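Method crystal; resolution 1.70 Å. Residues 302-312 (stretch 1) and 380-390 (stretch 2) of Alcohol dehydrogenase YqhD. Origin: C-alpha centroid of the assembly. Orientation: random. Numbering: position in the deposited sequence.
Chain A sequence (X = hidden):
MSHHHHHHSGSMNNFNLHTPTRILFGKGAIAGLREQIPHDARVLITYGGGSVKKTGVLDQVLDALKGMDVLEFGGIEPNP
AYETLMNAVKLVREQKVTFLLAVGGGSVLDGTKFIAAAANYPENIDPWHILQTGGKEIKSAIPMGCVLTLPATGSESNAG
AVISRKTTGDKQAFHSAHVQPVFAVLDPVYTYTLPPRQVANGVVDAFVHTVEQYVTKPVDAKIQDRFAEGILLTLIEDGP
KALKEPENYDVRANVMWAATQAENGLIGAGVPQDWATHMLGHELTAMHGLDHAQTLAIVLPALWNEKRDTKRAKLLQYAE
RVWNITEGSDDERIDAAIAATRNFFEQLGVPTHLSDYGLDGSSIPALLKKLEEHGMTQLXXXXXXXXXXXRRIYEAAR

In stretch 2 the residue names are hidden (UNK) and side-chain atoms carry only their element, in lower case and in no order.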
ATOM      1  N   ALA A 302      -3.970   7.452 -18.583  1.00 16.57           N
ATOM      2  CA  ALA A 302      -4.976   7.057 -19.564  1.00 19.61           C
ATOM      3  C   ALA A 302      -6.380   7.141 -18.967  1.00 18.51           C
ATOM      4  O   ALA A 302      -7.328   7.588 -19.626  1.00 18.66           O
ATOM      5  CB  ALA A 302      -4.697   5.640 -20.087  1.00 17.37           C
ATOM      6  N   LEU A 303      -6.514   6.722 -17.710  1.00 16.05           N
ATOM      7  CA  LEU A 303      -7.818   6.747 -17.046  1.00 15.94           C
ATOM      8  C   LEU A 303      -8.293   8.183 -16.847  1.00 17.39           C
ATOM      9  O   LEU A 303      -9.481   8.489 -17.043  1.00 17.09           O
ATOM     10  CB  LEU A 303      -7.751   6.001 -15.704  1.00 17.36           C
ATOM     11  CG  LEU A 303      -9.098   5.858 -14.979  1.00 16.60           C
ATOM     12  CD1 LEU A 303      -9.242   4.505 -14.273  1.00 18.22           C
ATOM     13  CD2 LEU A 303      -9.292   6.998 -13.987  1.00 17.00           C
ATOM     14  N   TRP A 304      -7.376   9.051 -16.432  1.00 18.02           N
ATOM     15  CA  TRP A 304      -7.721  10.452 -16.204  1.00 17.33           C
ATOM     16  C   TRP A 304      -8.225  11.120 -17.485  1.00 20.80           C
ATOM     17  O   TRP A 304      -9.218  11.849 -17.463  1.00 20.36           O
ATOM     18  CB  TRP A 304      -6.518  11.201 -15.647  1.00 17.61           C
ATOM     19  CG  TRP A 304      -6.397  11.128 -14.158  1.00 16.78           C
ATOM     20  CD1 TRP A 304      -7.251  10.530 -13.273  1.00 17.67           C
ATOM     21  CD2 TRP A 304      -5.342  11.694 -13.381  1.00 18.46           C
ATOM     22  NE1 TRP A 304      -6.791  10.705 -11.983  1.00 15.74           N
ATOM     23  CE2 TRP A 304      -5.620  11.412 -12.025  1.00 16.68           C
ATOM     24  CE3 TRP A 304      -4.194  12.414 -13.704  1.00 16.34           C
ATOM     25  CZ2 TRP A 304      -4.774  11.825 -10.992  1.00 17.87           C
ATOM     26  CZ3 TRP A 304      -3.355  12.830 -12.675  1.00 18.06           C
ATOM     27  CH2 TRP A 304      -3.661  12.543 -11.330  1.00 18.26           C
ATOM     28  N   ASN A 305      -7.572  10.855 -18.613  1.00 18.13           N
ATOM     29  CA  ASN A 305      -8.047  11.448 -19.857  1.00 20.11           C
ATOM     30  C   ASN A 305      -9.432  10.930 -20.218  1.00 20.76           C
ATOM     31  O   ASN A 305     -10.297  11.688 -20.660  1.00 22.29           O
ATOM     32  CB  ASN A 305      -7.085  11.181 -21.018  1.00 21.00           C
ATOM     33  CG  ASN A 305      -7.649  11.672 -22.336  1.00 27.49           C
ATOM     34  OD1 ASN A 305      -7.840  12.876 -22.534  1.00 28.48           O
ATOM     35  ND2 ASN A 305      -7.952  10.746 -23.228  1.00 26.35           N
ATOM     36  N   GLU A 306      -9.651   9.639 -19.999  1.00 18.05           N
ATOM     37  CA  GLU A 306     -10.936   9.029 -20.295  1.00 18.94           C
ATOM     38  C   GLU A 306     -12.051   9.566 -19.386  1.00 23.38           C
ATOM     39  O   GLU A 306     -13.196   9.710 -19.810  1.00 19.79           O
ATOM     40  CB  GLU A 306     -10.829   7.508 -20.165  1.00 22.19           C
ATOM     41  CG  GLU A 306     -12.148   6.776 -20.293  1.00 22.01           C
ATOM     42  CD  GLU A 306     -12.738   6.884 -21.684  1.00 26.02           C
ATOM     43  OE1 GLU A 306     -11.958   6.953 -22.661  1.00 28.84           O
ATOM     44  OE2 GLU A 306     -13.983   6.919 -21.793  1.00 30.63           O
ATOM     45  N   LYS A 307     -11.705   9.855 -18.139  1.00 17.46           N
ATOM     46  CA  LYS A 307     -12.684  10.278 -17.152  1.00 22.32           C
ATOM     47  C   LYS A 307     -12.612  11.781 -16.899  1.00 23.24           C
ATOM     48  O   LYS A 307     -12.975  12.262 -15.815  1.00 21.37           O
ATOM     49  CB  LYS A 307     -12.479   9.508 -15.845  1.00 19.46           C
ATOM     50  CG  LYS A 307     -12.672   8.007 -15.961  1.00 20.44           C
ATOM     51  CD  LYS A 307     -14.060   7.644 -16.492  1.00 19.65           C
ATOM     52  CE  LYS A 307     -15.163   8.083 -15.526  1.00 23.09           C
ATOM     53  NZ  LYS A 307     -16.512   8.030 -16.180  1.00 20.87           N
ATOM     54  N   ARG A 308     -12.131  12.529 -17.884  1.00 18.99           N
ATOM     55  CA  ARG A 308     -11.888  13.955 -17.677  1.00 19.56           C
ATOM     56  C   ARG A 308     -13.196  14.724 -17.490  1.00 24.76           C
ATOM     57  O   ARG A 308     -13.189  15.827 -16.954  1.00 24.22           O
ATOM     58  CB  ARG A 308     -11.093  14.546 -18.841  1.00 23.17           C
ATOM     59  CG  ARG A 308     -11.789  14.431 -20.194  1.00 25.17           C
ATOM     60  CD  ARG A 308     -10.811  14.728 -21.308  1.00 27.36           C
ATOM     61  NE  ARG A 308     -10.356  16.112 -21.270  1.00 29.61           N
ATOM     62  CZ  ARG A 308      -9.089  16.489 -21.388  1.00 30.83           C
ATOM     63  NH1 ARG A 308      -8.778  17.776 -21.342  1.00 30.99           N
ATOM     64  NH2 ARG A 308      -8.131  15.586 -21.548  1.00 28.92           N
ATOM     65  N   ASP A 309     -14.306  14.139 -17.930  1.00 20.85           N
ATOM     66  CA  ASP A 309     -15.618  14.752 -17.722  1.00 25.77           C
ATOM     67  C   ASP A 309     -16.040  14.706 -16.252  1.00 23.77           C
ATOM     68  O   ASP A 309     -16.266  15.744 -15.631  1.00 25.90           O
ATOM     69  CB  ASP A 309     -16.680  14.059 -18.584  1.00 26.94           C
ATOM     70  CG  ASP A 309     -16.500  14.331 -20.058  1.00 33.44           C
ATOM     71  OD1 ASP A 309     -16.148  15.475 -20.417  1.00 39.51           O
ATOM     72  OD2 ASP A 309     -16.689  13.391 -20.858  1.00 39.91           O
ATOM     73  N   THR A 310     -16.165  13.506 -15.696  1.00 21.61           N
ATOM     74  CA  THR A 310     -16.640  13.377 -14.326  1.00 21.42           C
ATOM     75  C   THR A 310     -15.600  13.880 -13.330  1.00 23.92           C
ATOM     76  O   THR A 310     -15.954  14.320 -12.241  1.00 21.54           O
ATOM     77  CB  THR A 310     -16.992  11.922 -13.966  1.00 24.76           C
ATOM     78  OG1 THR A 310     -15.830  11.096 -14.114  1.00 24.81           O
ATOM     79  CG2 THR A 310     -18.092  11.388 -14.868  1.00 27.03           C
ATOM     80  N   LYS A 311     -14.320  13.818 -13.704  1.00 19.25           N
ATOM     81  CA  LYS A 311     -13.261  14.256 -12.795  1.00 17.30           C
ATOM     82  C   LYS A 311     -12.835  15.696 -13.042  1.00 20.32           C
ATOM     83  O   LYS A 311     -11.832  16.156 -12.500  1.00 20.22           O
ATOM     84  CB  LYS A 311     -12.030  13.345 -12.930  1.00 17.26           C
ATOM     85  CG  LYS A 311     -12.247  11.930 -12.442  1.00 19.19           C
ATOM     86  CD  LYS A 311     -10.941  11.118 -12.612  1.00 17.59           C
ATOM     87  CE  LYS A 311     -11.119   9.687 -12.149  1.00 19.64           C
ATOM     88  NZ  LYS A 311     -11.409   9.587 -10.687  1.00 18.21           N
ATOM     89  N   ARG A 312     -13.593  16.409 -13.867  1.00 21.42           N
ATOM     90  CA  ARG A 312     -13.143  17.697 -14.366  1.00 20.24           C
ATOM     91  C   ARG A 312     -12.774  18.689 -13.254  1.00 18.38           C
ATOM     92  O   ARG A 312     -11.678  19.239 -13.268  1.00 19.31           O
ATOM     93  CB  ARG A 312     -14.214  18.298 -15.283  1.00 22.58           C
ATOM     94  CG  ARG A 312     -14.036  19.752 -15.584  1.00 29.78           C
ATOM     95  CD  ARG A 312     -15.339  20.305 -16.129  1.00 39.50           C
ATOM     96  NE  ARG A 312     -15.129  21.346 -17.126  1.00 55.20           N
ATOM     97  CZ  ARG A 312     -15.065  22.644 -16.849  1.00 60.11           C
ATOM     98  NH1 ARG A 312     -15.187  23.079 -15.596  1.00 53.44           N
ATOM     99  NH2 ARG A 312     -14.870  23.511 -17.832  1.00 56.97           N
ATOM    100  N   UNK A 380     -14.923   2.669 -10.455  1.00 18.75           N
ATOM    101  CA  UNK A 380     -14.794   4.101 -10.280  1.00 19.90           C
ATOM    102  C   UNK A 380     -15.736   4.674  -9.240  1.00 21.03           C
ATOM    103  O   UNK A 380     -16.676   4.009  -8.813  1.00 23.70           O
ATOM    104  N   UNK A 381     -15.492   5.919  -8.849  1.00 19.35           N
ATOM    105  CA  UNK A 381     -16.329   6.559  -7.826  1.00 19.25           C
ATOM    106  C   UNK A 381     -17.767   6.744  -8.318  1.00 21.62           C
ATOM    107  O   UNK A 381     -18.702   6.898  -7.511  1.00 24.29           O
ATOM    108  c   UNK A 381     -14.403   9.004  -9.242  1.00 21.12           C
ATOM    109  o   UNK A 381     -14.063  10.065  -9.807  1.00 20.47           O
ATOM    110  c   UNK A 381     -15.693   9.002  -8.432  1.00 21.38           C
ATOM    111  o   UNK A 381     -13.732   7.946  -9.319  1.00 20.70           O
ATOM    112  c   UNK A 381     -15.738   7.904  -7.386  1.00 18.33           C
ATOM    113  N   UNK A 382     -17.957   6.724  -9.632  1.00 20.88           N
ATOM    114  CA  UNK A 382     -19.302   6.860 -10.202  1.00 23.26           C
ATOM    115  C   UNK A 382     -19.899   5.531 -10.630  1.00 26.99           C
ATOM    116  O   UNK A 382     -21.006   5.484 -11.183  1.00 25.39           O
ATOM    117  o   UNK A 382     -19.504   9.883 -10.259  1.00 31.79           O
ATOM    118  c   UNK A 382     -18.824   9.194 -11.009  1.00 28.47           C
ATOM    119  c   UNK A 382     -19.273   7.807 -11.394  1.00 23.42           C
ATOM    120  n   UNK A 382     -17.651   9.595 -11.486  1.00 27.95           N
ATOM    121  N   UNK A 383     -19.144   4.460 -10.394  1.00 21.30           N
ATOM    122  CA  UNK A 383     -19.565   3.110 -10.743  1.00 23.22           C
ATOM    123  C   UNK A 383     -19.901   2.995 -12.227  1.00 23.37           C
ATOM    124  O   UNK A 383     -20.786   2.224 -12.610  1.00 24.86           O
ATOM    125  c   UNK A 383     -20.768   2.682  -9.896  1.00 28.36           C
ATOM    126  n   UNK A 383     -20.877   3.961  -6.453  1.00 42.53           N
ATOM    127  n   UNK A 383     -19.736   2.552  -7.597  1.00 36.97           N
ATOM    128  c   UNK A 383     -20.668   3.089  -8.459  1.00 36.02           C
ATOM    129  c   UNK A 383     -19.881   3.094  -6.400  1.00 37.10           C
ATOM    130  c   UNK A 383     -21.387   3.976  -7.730  1.00 39.00           C
ATOM    131  N   UNK A 384     -19.187   3.764 -13.050  1.00 22.59           N
ATOM    132  CA  UNK A 384     -19.487   3.883 -14.472  1.00 21.20           C
ATOM    133  C   UNK A 384     -18.390   3.362 -15.405  1.00 23.45           C
ATOM    134  O   UNK A 384     -18.506   3.473 -16.625  1.00 21.77           O
ATOM    135  c   UNK A 384     -19.788   5.343 -14.821  1.00 23.55           C
ATOM    136  c   UNK A 384     -18.658   6.284 -14.454  1.00 25.12           C
ATOM    137  o   UNK A 384     -18.787   7.495 -14.723  1.00 28.41           O
ATOM    138  o   UNK A 384     -17.635   5.825 -13.907  1.00 22.88           O
ATOM    139  N   UNK A 385     -17.329   2.791 -14.847  1.00 19.04           N
ATOM    140  CA  UNK A 385     -16.265   2.273 -15.698  1.00 20.29           C
ATOM    141  C   UNK A 385     -16.576   0.806 -15.974  1.00 20.29           C
ATOM    142  O   UNK A 385     -16.176  -0.100 -15.242  1.00 23.11           O
ATOM    143  c   UNK A 385     -13.758   1.885 -15.954  1.00 18.76           C
ATOM    144  c   UNK A 385     -14.643   3.984 -14.876  1.00 19.96           C
ATOM    145  c   UNK A 385     -13.351   4.350 -14.196  1.00 18.80           C
ATOM    146  c   UNK A 385     -14.880   2.484 -15.063  1.00 18.53           C
ATOM    147  N   UNK A 386     -17.361   0.605 -17.024  1.00 21.51           N
ATOM    148  CA  UNK A 386     -17.772  -0.720 -17.467  1.00 21.58           C
ATOM    149  C   UNK A 386     -16.706  -1.305 -18.397  1.00 22.59           C
ATOM    150  O   UNK A 386     -15.713  -0.642 -18.684  1.00 21.55           O
ATOM    151  o   UNK A 386     -19.113   0.461 -19.086  1.00 25.05           O
ATOM    152  c   UNK A 386     -20.248  -0.408 -17.165  1.00 25.25           C
ATOM    153  c   UNK A 386     -19.136  -0.645 -18.180  1.00 24.53           C
ATOM    154  N   UNK A 387     -16.901  -2.532 -18.874  1.00 20.07           N
ATOM    155  CA  UNK A 387     -15.831  -3.215 -19.620  1.00 21.58           C
ATOM    156  C   UNK A 387     -15.418  -2.468 -20.887  1.00 21.05           C
ATOM    157  O   UNK A 387     -14.247  -2.427 -21.232  1.00 20.82           O
ATOM    158  c   UNK A 387     -16.880  -6.953 -19.236  1.00 28.02           C
ATOM    159  c   UNK A 387     -14.998  -5.730 -18.067  1.00 24.25           C
ATOM    160  c   UNK A 387     -16.246  -4.640 -19.969  1.00 22.09           C
ATOM    161  c   UNK A 387     -16.360  -5.595 -18.780  1.00 22.99           C
ATOM    162  N   UNK A 388     -16.380  -1.858 -21.568  1.00 23.86           N
ATOM    163  CA  UNK A 388     -16.069  -1.089 -22.768  1.00 21.32           C
ATOM    164  C   UNK A 388     -15.241   0.155 -22.447  1.00 20.25           C
ATOM    165  O   UNK A 388     -14.431   0.587 -23.271  1.00 20.31           O
ATOM    166  c   UNK A 388     -18.323   0.080 -22.607  1.00 27.52           C
ATOM    167  c   UNK A 388     -17.365  -0.689 -23.496  1.00 25.50           C
ATOM    168  o   UNK A 388     -18.761  -0.471 -21.572  1.00 33.74           O
ATOM    169  o   UNK A 388     -18.638   1.239 -22.943  1.00 33.87           O
ATOM    170  N   UNK A 389     -15.438   0.725 -21.256  1.00 18.00           N
ATOM    171  CA  UNK A 389     -14.634   1.860 -20.811  1.00 15.80           C
ATOM    172  C   UNK A 389     -13.222   1.398 -20.437  1.00 19.03           C
ATOM    173  O   UNK A 389     -12.226   2.020 -20.816  1.00 18.34           O
ATOM    174  c   UNK A 389     -15.268   2.582 -19.603  1.00 18.04           C
ATOM    175  c   UNK A 389     -16.737   2.957 -19.897  1.00 23.45           C
ATOM    176  c   UNK A 389     -14.473   3.830 -19.259  1.00 19.71           C
ATOM    177  N   UNK A 390     -13.145   0.305 -19.691  1.00 17.44           N
ATOM    178  CA  UNK A 390     -11.838  -0.277 -19.356  1.00 17.55           C
ATOM    179  C   UNK A 390     -11.049  -0.623 -20.620  1.00 16.87           C
ATOM    180  O   UNK A 390      -9.832  -0.440 -20.684  1.00 15.78           O
ATOM    181  c   UNK A 390     -12.025  -1.513 -18.477  1.00 16.62           C
ATOM    182  o   UNK A 390     -12.643  -1.130 -17.246  1.00 18.37           O
TER
HETATM  183  O   HOH W   1     -16.976   5.675 -17.637  1.00 28.93           O
HETATM  184  O   HOH W   2     -15.729  11.799 -10.885  1.00 25.29           O

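Position 380 has no side-chain atoms and makes no contact with stretch 1. Its phi/psi of 97/167 would jam a CB against the carbonyl oxygen of the residue before. This is Gly380. It opens a type I turn that ends at position 383.

Position 381 carries three carbons, the third bonded to two oxygens. CA-to-CB points sideways, but the end of the chain comes nearer to stretch 1. The carboxylate meets the amine of Lys311. Three carbons and a carboxylate make this Glu381. Lys311 NZ donates to Glu381 OE2 at 2.8 Å, and a weak bond joins Lys311 NZ to Glu381 OE1 at 3.2 Å. The pair is a salt bridge.

Position 382 has two carbons, the second carrying two further atoms, one oxygen and one nitrogen. CA-to-CB points toward stretch 1, and the nitrogen comes close to Thr310. This amide is Asn382. Asn382 ND2 lies 3.5 Å from Thr310 CB. Water 2 accepts from Asn382 ND2 at 3.0 Å. The same water donates to Glu381 OE2 at 2.6 Å and has a weak bond to Thr310 OG1 at 3.3 Å.

Position 383 shows one carbon and then a five-membered ring of three carbons and two nitrogens. It does not reach stretch 1. The ring is an imidazole, so the residue is His383. Its backbone closes the turn, with His383 N bonded to Gly380 O at 3.0 Å.

Position 384 has two carbons, the second with two oxygens. One oxygen meets the amine of Lys307. The short carboxylate identifies Asp384. Lys307 NZ donates to Asp384 OD2 at 2.8 Å in a salt bridge. Water 1 also spans the pair: it accepts from Lys307 NZ at 2.8 Å and donates to Asp384 O at 2.9 Å.

Position 385 has four carbons, forked at the first, with one arm two carbons long. They touch Leu303 and Lys307. This is Ile385, and it is buried. Ile385 CD1 lies 4.1 Å from Leu303 CD1, and Ile385 CG1 lies 4.0 Å from Lys307 CD.

Position 386 has one carbon bearing an oxygen and a carbon, out of reach of stretch 1. It is Thr386, at the N-cap position of the next helix. Its side chain makes no capping bond.

Position 387 has four carbons forked at the second, also out of reach. This is Leu387.

Position 388 has two carbons, the second with two oxygens, and does not touch stretch 1. It is Asp388. Thr386 OG1 donates to Asp388 OD2 at 2.7 Å.

Position 389 has one carbon carrying two more, and they pack against Glu306. This is Val389, with Val389 CG1 3.9 Å from Glu306 CG.

Position 390 has one carbon and one oxygen, and its CB points away from stretch 1. It is Ser390.

The contact buries 367 Å² in all. Two lysines of stretch 1 form salt bridges with two carboxylates of stretch 2. Leu303, Ile385 and the carbon chain of Lys307 add apolar packing. Two waters bridge the polar part.

Stretch 2, residues 380-390: GENHDITLDVS
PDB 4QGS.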